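Local coordinates for protein adenylyltransferase VopS (Vibrio parahaemolyticus, PDB 3LET) that transfers AMP from ATP to a threonine of the host Rho GTPases RhoA, Rac and Cdc42, blocking their signalling to effectors and so inhibiting actin assembly, at residues 115-118 against 119-123; 125-128 against 129-133; 163-167 against 168-172. All coordinates share one frame; numbering follows the deposited sequence.

Contact 1 of 3, residues 115-118 against 119-123; sequences VRIN and QMQAV
Gln121 and Asn118, three residues apart on helix 113-139, are joined through a shared water, their amides close but not bonded to each other. The amide nitrogen of Gln121 comes within 3.6 Å, NE2 to OD1, of the Asn118 side chain, with the two amide planes turned 51° apart. The water donates to Asn118 OD1 over a short 2.5 Å. It accepts from Gln121 NE2 at 2.9 Å. The same NE2 sends a weak bond back to the Ile117 carbonyl, 3.5 Å from NE2 to O, and lies against the methyl CG2 of Ile117. That carbonyl thus receives two donors from one residue, the firmer being the backbone N of Gln121. With CG beside its backbone N (chi1 -73°), the otherwise extended Gln121 chain leans over the preceding turn, CG lying against Ile117 O.

A second cluster forms round the Gln119 amide. Its side chain runs alongside Val115, pointing the same way, and OE1 lies 3.7 Å from Val115 CG1. From the other neighbour, Arg116 CD approaches OE1 at 3.4 Å, the guanidinium and amide planes standing 79° apart. This is contact with the aliphatic part of the arginine; its charged end reaches beyond, where NH1 bonds the carbonyl of Tyr102 at the end of helix 88-102.

Behind both clusters runs the backbone, where Gln119 N bonds Val115 O at 2.9 Å and Met120 N bonds Arg116 O likewise. On the buried side Met120 packs on helices 58-75 and 88-102, with Ile117 beside it on Val72. The whole shows regular alpha-helical i to i+4 spacing over about two turns near the start of a long helix, Asn118 and Gln119 facing solvent while Met120 meets the neighbouring helices.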
ATOM      1  N   VAL A 115     -17.955  21.310   2.986  1.00 29.05           N
ATOM      2  CA  VAL A 115     -17.145  21.158   4.189  1.00 35.67           C
ATOM      3  C   VAL A 115     -16.488  19.774   4.194  1.00 26.65           C
ATOM      4  O   VAL A 115     -15.297  19.646   4.444  1.00 25.33           O
ATOM      5  CB  VAL A 115     -17.994  21.329   5.454  1.00 46.48           C
ATOM      6  CG1 VAL A 115     -17.214  20.912   6.680  1.00 45.87           C
ATOM      7  CG2 VAL A 115     -18.455  22.775   5.576  1.00 59.32           C
ATOM      8  N   ARG A 116     -17.268  18.743   3.877  1.00 22.13           N
ATOM      9  CA  ARG A 116     -16.740  17.371   3.854  1.00 20.61           C
ATOM     10  C   ARG A 116     -15.686  17.215   2.768  1.00 18.16           C
ATOM     11  O   ARG A 116     -14.681  16.572   2.992  1.00 20.81           O
ATOM     12  CB  ARG A 116     -17.868  16.347   3.638  1.00 25.41           C
ATOM     13  CG  ARG A 116     -18.904  16.292   4.805  1.00 29.24           C
ATOM     14  CD  ARG A 116     -18.225  16.071   6.155  1.00 35.62           C
ATOM     15  NE  ARG A 116     -19.178  16.056   7.264  1.00 51.16           N
ATOM     16  CZ  ARG A 116     -19.307  15.068   8.147  1.00 63.22           C
ATOM     17  NH1 ARG A 116     -18.533  13.992   8.088  1.00 43.08           N
ATOM     18  NH2 ARG A 116     -20.211  15.161   9.110  1.00 78.96           N
ATOM     19  N   ILE A 117     -15.920  17.783   1.588  1.00 19.28           N
ATOM     20  CA  ILE A 117     -14.976  17.625   0.489  1.00 18.73           C
ATOM     21  C   ILE A 117     -13.654  18.317   0.838  1.00 26.71           C
ATOM     22  O   ILE A 117     -12.550  17.792   0.564  1.00 22.50           O
ATOM     23  CB  ILE A 117     -15.568  18.153  -0.817  1.00 19.22           C
ATOM     24  CG1 ILE A 117     -16.660  17.193  -1.317  1.00 23.72           C
ATOM     25  CG2 ILE A 117     -14.491  18.323  -1.889  1.00 24.00           C
ATOM     26  CD1 ILE A 117     -17.595  17.831  -2.322  1.00 29.93           C
ATOM     27  N   ASN A 118     -13.756  19.463   1.492  1.00 23.16           N
ATOM     28  CA  ASN A 118     -12.569  20.173   1.936  1.00 21.75           C
ATOM     29  C   ASN A 118     -11.807  19.407   2.987  1.00 27.62           C
ATOM     30  O   ASN A 118     -10.591  19.319   2.919  1.00 25.71           O
ATOM     31  CB  ASN A 118     -12.950  21.557   2.473  1.00 36.20           C
ATOM     32  CG  ASN A 118     -13.300  22.521   1.371  1.00 40.37           C
ATOM     33  OD1 ASN A 118     -13.160  22.204   0.192  1.00 34.66           O
ATOM     34  ND2 ASN A 118     -13.745  23.715   1.744  1.00 56.51           N
ATOM     35  N   GLN A 119     -12.514  18.840   3.959  1.00 23.94           N
ATOM     36  CA  GLN A 119     -11.867  18.048   4.994  1.00 22.93           C
ATOM     37  C   GLN A 119     -11.166  16.839   4.400  1.00 24.74           C
ATOM     38  O   GLN A 119     -10.065  16.499   4.813  1.00 21.56           O
ATOM     39  CB  GLN A 119     -12.873  17.600   6.055  1.00 33.75           C
ATOM     40  CG  GLN A 119     -13.409  18.774   6.876  1.00 56.28           C
ATOM     41  CD  GLN A 119     -14.594  18.405   7.731  1.00 76.40           C
ATOM     42  OE1 GLN A 119     -15.474  17.664   7.303  1.00 67.86           O
ATOM     43  NE2 GLN A 119     -14.629  18.929   8.951  1.00 92.60           N
ATOM     44  N   MET A 120     -11.808  16.186   3.440  1.00 24.11           N
ATOM     45  CA  MET A 120     -11.208  15.007   2.821  1.00 22.25           C
ATOM     46  C   MET A 120      -9.996  15.360   1.949  1.00 29.09           C
ATOM     47  O   MET A 120      -9.072  14.559   1.801  1.00 18.96           O
ATOM     48  CB  MET A 120     -12.253  14.214   2.052  1.00 23.26           C
ATOM     49  CG  MET A 120     -13.207  13.507   3.005  1.00 20.03           C
ATOM     50  SD  MET A 120     -14.382  12.446   2.185  1.00 18.66           S
ATOM     51  CE  MET A 120     -15.214  13.599   1.109  1.00 22.62           C
ATOM     52  N   GLN A 121      -9.973  16.550   1.365  1.00 20.58           N
ATOM     53  CA  GLN A 121      -8.752  16.966   0.663  1.00 21.87           C
ATOM     54  C   GLN A 121      -7.609  17.134   1.637  1.00 19.88           C
ATOM     55  O   GLN A 121      -6.454  16.857   1.287  1.00 20.72           O
ATOM     56  CB  GLN A 121      -8.965  18.263  -0.124  1.00 22.32           C
ATOM     57  CG  GLN A 121      -9.818  18.038  -1.364  1.00 17.30           C
ATOM     58  CD  GLN A 121     -10.102  19.315  -2.120  1.00 22.07           C
ATOM     59  OE1 GLN A 121      -9.302  19.763  -2.955  1.00 25.07           O
ATOM     60  NE2 GLN A 121     -11.233  19.928  -1.817  1.00 31.34           N
ATOM     61  N   ALA A 122      -7.887  17.596   2.854  1.00 19.47           N
ATOM     62  CA  ALA A 122      -6.807  17.663   3.843  1.00 20.89           C
ATOM     63  C   ALA A 122      -6.336  16.252   4.232  1.00 23.45           C
ATOM     64  O   ALA A 122      -5.141  16.024   4.420  1.00 23.34           O
ATOM     65  CB  ALA A 122      -7.247  18.474   5.088  1.00 31.48           C
ATOM     66  N   VAL A 123      -7.259  15.291   4.333  1.00 17.21           N
ATOM     67  CA  VAL A 123      -6.869  13.918   4.645  1.00 21.01           C
ATOM     68  C   VAL A 123      -5.968  13.390   3.525  1.00 21.29           C
ATOM     69  O   VAL A 123      -4.918  12.847   3.797  1.00 15.27           O
ATOM     70  CB  VAL A 123      -8.097  12.989   4.822  1.00 23.14           C
ATOM     71  CG1 VAL A 123      -7.665  11.512   4.877  1.00 16.09           C
ATOM     72  CG2 VAL A 123      -8.888  13.383   6.085  1.00 28.74           C
TER
HETATM   73  O   HOH W   1     -12.909  22.243  -2.320  1.00 55.57           O

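Contact 2 of 3, residues 125-128 against 129-133; sequences DMEV and MHLKA
The imidazole of His130 has the backbone carbonyl of Met126 over one face, the oxygen standing 3.1 Å above the ring plane and displaced toward the rim. Closest to it are CG and ND1, each 3.2 Å from Met126 O, but ND1 does not bond that oxygen; the carbonyl's partner is the backbone N of His130. At the ring's edge, in its plane, lies a water 2.9 Å from ND1. This water donates to Glu127 OE1 at 2.7 Å and so joins the carboxylate to the imidazole, whose ND1 is too distant from OE1 for direct contact. The methyl CE of Met126 also reaches the ring, 3.7 Å from NE2. Bends at chi2 (-65°) and chi3 curl the methionine chain so that the methyl arrives beside NE2 and CE1.

Glu127 has its CG anti to the backbone N (chi1 180°), and a bend at chi2 (70°) brings the carboxylate back beside Leu131, OE2 lying 3.7 Å from CD2. The same OE2 is held by a hydrogen bond to Ser237 OG, while OE1 takes the water. Each oxygen of this buried group therefore has a polar partner, which probably helps to fix its rotation.

On another side of the helix Val128 and Lys132 lie side by side, with CG1 4.1 Å from the lysine CD. Val128 and Leu131 also touch Leu82. In the backbone, Leu131 N bonds Glu127 O at 3.0 Å, and that oxygen takes a weak second bond from His130 N, whose N-H is thus shared between two carbonyls. This is a partly buried stretch of a long alpha helix lying against helix 77-86 and the loop that carries Pro228 to Ser237, with a water-bridged i to i+3 Glu-His pair.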
ATOM      1  N   ASP A 125      -4.170  15.147   1.390  1.00 15.56           N
ATOM      2  CA  ASP A 125      -2.896  15.896   1.377  1.00 16.42           C
ATOM      3  C   ASP A 125      -1.923  15.301   2.404  1.00 15.99           C
ATOM      4  O   ASP A 125      -0.685  15.274   2.185  1.00 15.31           O
ATOM      5  CB  ASP A 125      -3.124  17.366   1.760  1.00 21.50           C
ATOM      6  CG  ASP A 125      -3.548  18.265   0.577  1.00 43.94           C
ATOM      7  OD1 ASP A 125      -3.284  17.942  -0.593  1.00 27.99           O
ATOM      8  OD2 ASP A 125      -4.124  19.347   0.842  1.00 35.24           O
ATOM      9  N   MET A 126      -2.448  14.894   3.557  0.94 14.85           N
ATOM     10  CA  MET A 126      -1.602  14.296   4.614  1.00 18.17           C
ATOM     11  C   MET A 126      -1.061  12.974   4.104  1.00 14.11           C
ATOM     12  O   MET A 126       0.131  12.675   4.267  1.00 14.14           O
ATOM     13  CB  MET A 126      -2.391  14.053   5.910  1.00 20.62           C
ATOM     14  CG  MET A 126      -2.845  15.333   6.613  1.00 35.61           C
ATOM     15  SD  MET A 126      -1.448  16.296   7.188  1.00 45.50           S
ATOM     16  CE  MET A 126      -0.662  15.141   8.312  1.00 37.87           C
ATOM     17  N   GLU A 127      -1.915  12.205   3.456  1.00 13.29           N
ATOM     18  CA  GLU A 127      -1.461  10.908   2.939  1.00 16.33           C
ATOM     19  C   GLU A 127      -0.375  11.138   1.894  1.00 20.31           C
ATOM     20  O   GLU A 127       0.679  10.497   1.929  1.00 18.96           O
ATOM     21  CB  GLU A 127      -2.622  10.130   2.339  1.00 15.46           C
ATOM     22  CG  GLU A 127      -2.218   8.752   1.769  1.00 14.31           C
ATOM     23  CD  GLU A 127      -1.830   7.717   2.843  1.00 27.00           C
ATOM     24  OE1 GLU A 127      -1.830   8.043   4.046  1.00 22.53           O
ATOM     25  OE2 GLU A 127      -1.523   6.553   2.468  1.00 21.96           O
ATOM     26  N   VAL A 128      -0.607  12.068   0.967  1.00 16.12           N
ATOM     27  CA  VAL A 128       0.401  12.368  -0.058  1.00 13.60           C
ATOM     28  C   VAL A 128       1.738  12.766   0.591  1.00 15.28           C
ATOM     29  O   VAL A 128       2.795  12.296   0.182  1.00 14.12           O
ATOM     30  CB  VAL A 128      -0.075  13.511  -0.986  1.00 19.18           C
ATOM     31  CG1 VAL A 128       1.092  14.019  -1.870  1.00 19.58           C
ATOM     32  CG2 VAL A 128      -1.264  13.042  -1.843  1.00 17.95           C
ATOM     33  N   MET A 129       1.696  13.641   1.596  1.00 13.53           N
ATOM     34  CA  MET A 129       2.918  14.041   2.281  1.00 19.37           C
ATOM     35  C   MET A 129       3.697  12.828   2.799  1.00 18.69           C
ATOM     36  O   MET A 129       4.934  12.775   2.738  1.00 15.02           O
ATOM     37  CB  MET A 129       2.570  14.928   3.480  1.00 21.49           C
ATOM     38  CG  MET A 129       2.314  16.362   3.140  1.00 45.47           C
ATOM     39  SD  MET A 129       2.135  17.348   4.646  1.00 40.29           S
ATOM     40  CE  MET A 129       3.641  16.854   5.509  1.00 59.21           C
ATOM     41  N   HIS A 130       2.972  11.880   3.366  1.00 15.58           N
ATOM     42  CA  HIS A 130       3.617  10.750   4.061  1.00 17.51           C
ATOM     43  C   HIS A 130       4.202   9.766   3.081  1.00 17.70           C
ATOM     44  O   HIS A 130       5.274   9.209   3.319  1.00 16.75           O
ATOM     45  CB  HIS A 130       2.610  10.073   4.991  1.00 19.50           C
ATOM     46  CG  HIS A 130       2.134  10.975   6.091  1.00 22.81           C
ATOM     47  ND1 HIS A 130       0.934  10.800   6.743  1.00 17.60           N
ATOM     48  CD2 HIS A 130       2.698  12.088   6.624  1.00 25.86           C
ATOM     49  CE1 HIS A 130       0.790  11.754   7.653  1.00 26.47           C
ATOM     50  NE2 HIS A 130       1.842  12.548   7.597  1.00 27.63           N
ATOM     51  N   LEU A 131       3.505   9.546   1.973  1.00 14.29           N
ATOM     52  CA  LEU A 131       4.033   8.646   0.949  1.00 14.89           C
ATOM     53  C   LEU A 131       5.277   9.288   0.363  1.00 14.58           C
ATOM     54  O   LEU A 131       6.264   8.617   0.061  1.00 14.39           O
ATOM     55  CB  LEU A 131       3.017   8.436  -0.166  1.00 11.10           C
ATOM     56  CG  LEU A 131       1.711   7.823   0.361  1.00 13.13           C
ATOM     57  CD1 LEU A 131       0.733   7.575  -0.779  1.00 14.47           C
ATOM     58  CD2 LEU A 131       1.965   6.527   1.105  1.00 15.20           C
ATOM     59  N   LYS A 132       5.228  10.597   0.149  1.00 12.20           N
ATOM     60  CA  LYS A 132       6.363  11.252  -0.496  1.00 13.25           C
ATOM     61  C   LYS A 132       7.560  11.292   0.427  1.00 13.45           C
ATOM     62  O   LYS A 132       8.687  11.310  -0.039  1.00 17.65           O
ATOM     63  CB  LYS A 132       6.008  12.684  -0.922  1.00 15.50           C
ATOM     64  CG  LYS A 132       5.140  12.666  -2.180  1.00 16.58           C
ATOM     65  CD  LYS A 132       5.037  14.046  -2.788  1.00 36.92           C
ATOM     66  CE  LYS A 132       4.553  13.982  -4.213  1.00 50.81           C
ATOM     67  NZ  LYS A 132       4.478  15.342  -4.817  1.00 61.61           N
ATOM     68  N   ALA A 133       7.321  11.355   1.733  1.00 16.45           N
ATOM     69  CA  ALA A 133       8.440  11.393   2.677  1.00 17.33           C
ATOM     70  C   ALA A 133       9.169  10.046   2.600  1.00 24.48           C
ATOM     71  O   ALA A 133      10.401  10.002   2.596  1.00 14.76           O
ATOM     72  CB  ALA A 133       7.955  11.674   4.093  1.00 18.63           C
TER
HETATM   73  O   HOH W   2      -0.744   8.503   6.427  1.00 19.27           O

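Contact 3 of 3, residues 163-167 against 168-172; sequences AGVTN and NVERA
Val165 opens the approach to helix 168-179 by laying its methyl CG2 against the CB of Glu170 at 3.8 Å, the two side chains crossing at about a right angle. Its carbonyl meets the aliphatic part of Arg171, with O 3.5 Å from CG, and also accepts a hydrogen bond from Asn161 ND2. Thr166 adds its own carbonyl oxygen, 3.6 Å from Arg171 CD, so successive loop carbonyls line the methylenes of the arginine.

Asn167 then takes the N-cap. Its OD1 accepts from the backbone N of Glu170 at 2.7 Å, the N-H coming in almost head-on to the carbonyl (159° at the hydrogen). Its chi1 of 150°, some 30° short of fully anti, sets OD1 at the first helical turn, where it also touches Val169 CB and Glu170 CG. The backbone O of Asn167 accepts from Arg171 N, the first i to i+4 bond of the helix.

Within that turn, Arg171 NH1 reaches Asn168 OD1 at 3.0 Å, with the oxygen close to the guanidinium plane. NH1 also bonds the carbonyl of Phe299, and NH2 forms a salt bridge with Glu157. The Asn167 side chain thus plays the classic N-cap role, supplying an acceptor to a first-turn N-H whose carbonyl four residues back lies outside the helix, while the shared guanidinium ties that turn to the Phe299 loop and helix 157-160.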
ATOM      1  N   ALA A 163      24.935 -23.043  14.351  1.00 50.46           N
ATOM      2  CA  ALA A 163      25.259 -24.348  13.764  1.00 50.31           C
ATOM      3  C   ALA A 163      26.432 -24.281  12.784  1.00 42.61           C
ATOM      4  O   ALA A 163      27.076 -25.282  12.522  1.00 36.55           O
ATOM      5  CB  ALA A 163      24.038 -24.944  13.077  1.00 45.38           C
ATOM      6  N   GLY A 164      26.703 -23.105  12.232  1.00 32.62           N
ATOM      7  CA  GLY A 164      27.839 -22.944  11.342  1.00 28.30           C
ATOM      8  C   GLY A 164      27.688 -23.547   9.951  1.00 27.51           C
ATOM      9  O   GLY A 164      28.692 -23.915   9.327  1.00 31.62           O
ATOM     10  N   VAL A 165      26.466 -23.655   9.431  1.00 20.89           N
ATOM     11  CA  VAL A 165      26.313 -24.145   8.044  1.00 21.30           C
ATOM     12  C   VAL A 165      27.026 -23.203   7.076  1.00 25.92           C
ATOM     13  O   VAL A 165      27.121 -21.992   7.337  1.00 19.86           O
ATOM     14  CB  VAL A 165      24.836 -24.227   7.607  1.00 26.27           C
ATOM     15  CG1 VAL A 165      24.066 -25.209   8.471  1.00 44.09           C
ATOM     16  CG2 VAL A 165      24.197 -22.852   7.669  1.00 20.48           C
ATOM     17  N   THR A 166      27.496 -23.750   5.950  1.00 19.50           N
ATOM     18  CA  THR A 166      28.216 -22.972   4.951  1.00 18.73           C
ATOM     19  C   THR A 166      27.412 -22.655   3.677  1.00 20.14           C
ATOM     20  O   THR A 166      27.747 -21.723   2.968  1.00 24.76           O
ATOM     21  CB  THR A 166      29.497 -23.724   4.462  1.00 24.09           C
ATOM     22  OG1 THR A 166      29.121 -25.014   3.961  1.00 26.59           O
ATOM     23  CG2 THR A 166      30.490 -23.893   5.565  1.00 28.90           C
ATOM     24  N   ASN A 167      26.389 -23.452   3.361  1.00 14.53           N
ATOM     25  CA  ASN A 167      25.635 -23.295   2.111  1.00 18.67           C
ATOM     26  C   ASN A 167      24.793 -21.997   2.202  1.00 18.04           C
ATOM     27  O   ASN A 167      24.238 -21.685   3.258  1.00 17.95           O
ATOM     28  CB  ASN A 167      24.813 -24.588   1.879  1.00 34.89           C
ATOM     29  CG  ASN A 167      23.499 -24.376   1.125  1.00 42.45           C
ATOM     30  OD1 ASN A 167      22.593 -23.734   1.623  1.00 43.16           O
ATOM     31  ND2 ASN A 167      23.367 -25.002  -0.055  1.00 33.32           N
ATOM     32  N   ASN A 168      24.728 -21.217   1.122  1.00 15.57           N
ATOM     33  CA  ASN A 168      24.162 -19.879   1.222  1.00 17.96           C
ATOM     34  C   ASN A 168      22.670 -19.909   1.496  1.00 19.73           C
ATOM     35  O   ASN A 168      22.155 -19.048   2.210  1.00 15.48           O
ATOM     36  CB  ASN A 168      24.444 -19.072  -0.043  1.00 22.25           C
ATOM     37  CG  ASN A 168      25.823 -18.443  -0.016  1.00 21.61           C
ATOM     38  OD1 ASN A 168      26.379 -18.199   1.053  1.00 26.88           O
ATOM     39  ND2 ASN A 168      26.379 -18.179  -1.179  1.00 22.77           N
ATOM     40  N   VAL A 169      21.980 -20.907   0.952  1.00 17.38           N
ATOM     41  CA  VAL A 169      20.537 -21.008   1.182  1.00 12.57           C
ATOM     42  C   VAL A 169      20.266 -21.292   2.650  1.00 15.23           C
ATOM     43  O   VAL A 169      19.355 -20.710   3.245  1.00 17.11           O
ATOM     44  CB  VAL A 169      19.892 -22.123   0.313  1.00 27.04           C
ATOM     45  CG1 VAL A 169      18.432 -22.296   0.667  1.00 28.71           C
ATOM     46  CG2 VAL A 169      20.036 -21.784  -1.156  1.00 29.82           C
ATOM     47  N   GLU A 170      21.065 -22.154   3.271  1.00 12.95           N
ATOM     48  CA  GLU A 170      20.848 -22.412   4.695  1.00 15.46           C
ATOM     49  C   GLU A 170      21.253 -21.233   5.581  1.00 18.34           C
ATOM     50  O   GLU A 170      20.582 -20.946   6.602  1.00 15.10           O
ATOM     51  CB  GLU A 170      21.549 -23.724   5.119  1.00 17.56           C
ATOM     52  CG  GLU A 170      20.884 -24.949   4.504  1.00 24.81           C
ATOM     53  CD  GLU A 170      21.644 -26.229   4.835  1.00 45.63           C
ATOM     54  OE1 GLU A 170      21.528 -26.715   5.973  1.00 52.24           O
ATOM     55  OE2 GLU A 170      22.367 -26.734   3.959  1.00 53.21           O
ATOM     56  N   ARG A 171      22.306 -20.513   5.184  1.00 15.53           N
ATOM     57  CA  ARG A 171      22.715 -19.318   5.912  1.00 15.21           C
ATOM     58  C   ARG A 171      21.617 -18.245   5.844  1.00 13.13           C
ATOM     59  O   ARG A 171      21.302 -17.591   6.840  1.00 17.69           O
ATOM     60  CB  ARG A 171      24.017 -18.730   5.327  1.00 14.36           C
ATOM     61  CG  ARG A 171      25.242 -19.646   5.580  1.00 16.38           C
ATOM     62  CD  ARG A 171      26.528 -19.063   4.994  1.00 21.22           C
ATOM     63  NE  ARG A 171      26.794 -17.742   5.549  1.00 22.70           N
ATOM     64  CZ  ARG A 171      26.797 -16.610   4.851  1.00 23.52           C
ATOM     65  NH1 ARG A 171      26.586 -16.607   3.534  1.00 18.08           N
ATOM     66  NH2 ARG A 171      27.063 -15.472   5.483  1.00 22.63           N
ATOM     67  N   ALA A 172      21.045 -18.063   4.662  1.00 11.74           N
ATOM     68  CA  ALA A 172      19.993 -17.049   4.494  1.00 11.15           C
ATOM     69  C   ALA A 172      18.776 -17.449   5.316  1.00 14.92           C
ATOM     70  O   ALA A 172      18.195 -16.615   5.996  1.00 14.93           O
ATOM     71  CB  ALA A 172      19.631 -16.910   3.038  1.00 13.32           C
TER

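Contacts 1 and 2 follow in series on helix 113-139, their centres about 15 Å apart, and sample the same helix in different surroundings: contact 1 at the surface near its start, contact 2 partly buried farther along. Both lie within the range of the VopS N-terminal family. Contact 3 starts a separate helix, 168-179; its centre is about 53 Å from that of contact 1, on the opposite side of the chain's centre, and about 41 Å from that of contact 2. None lies at the predicted ATP site: contact 3 touches helix 281-295 at Ala290 and Leu294, beyond Asn281, Gly282 and Arg286, residues of the Fic domain inferred to bind ATP.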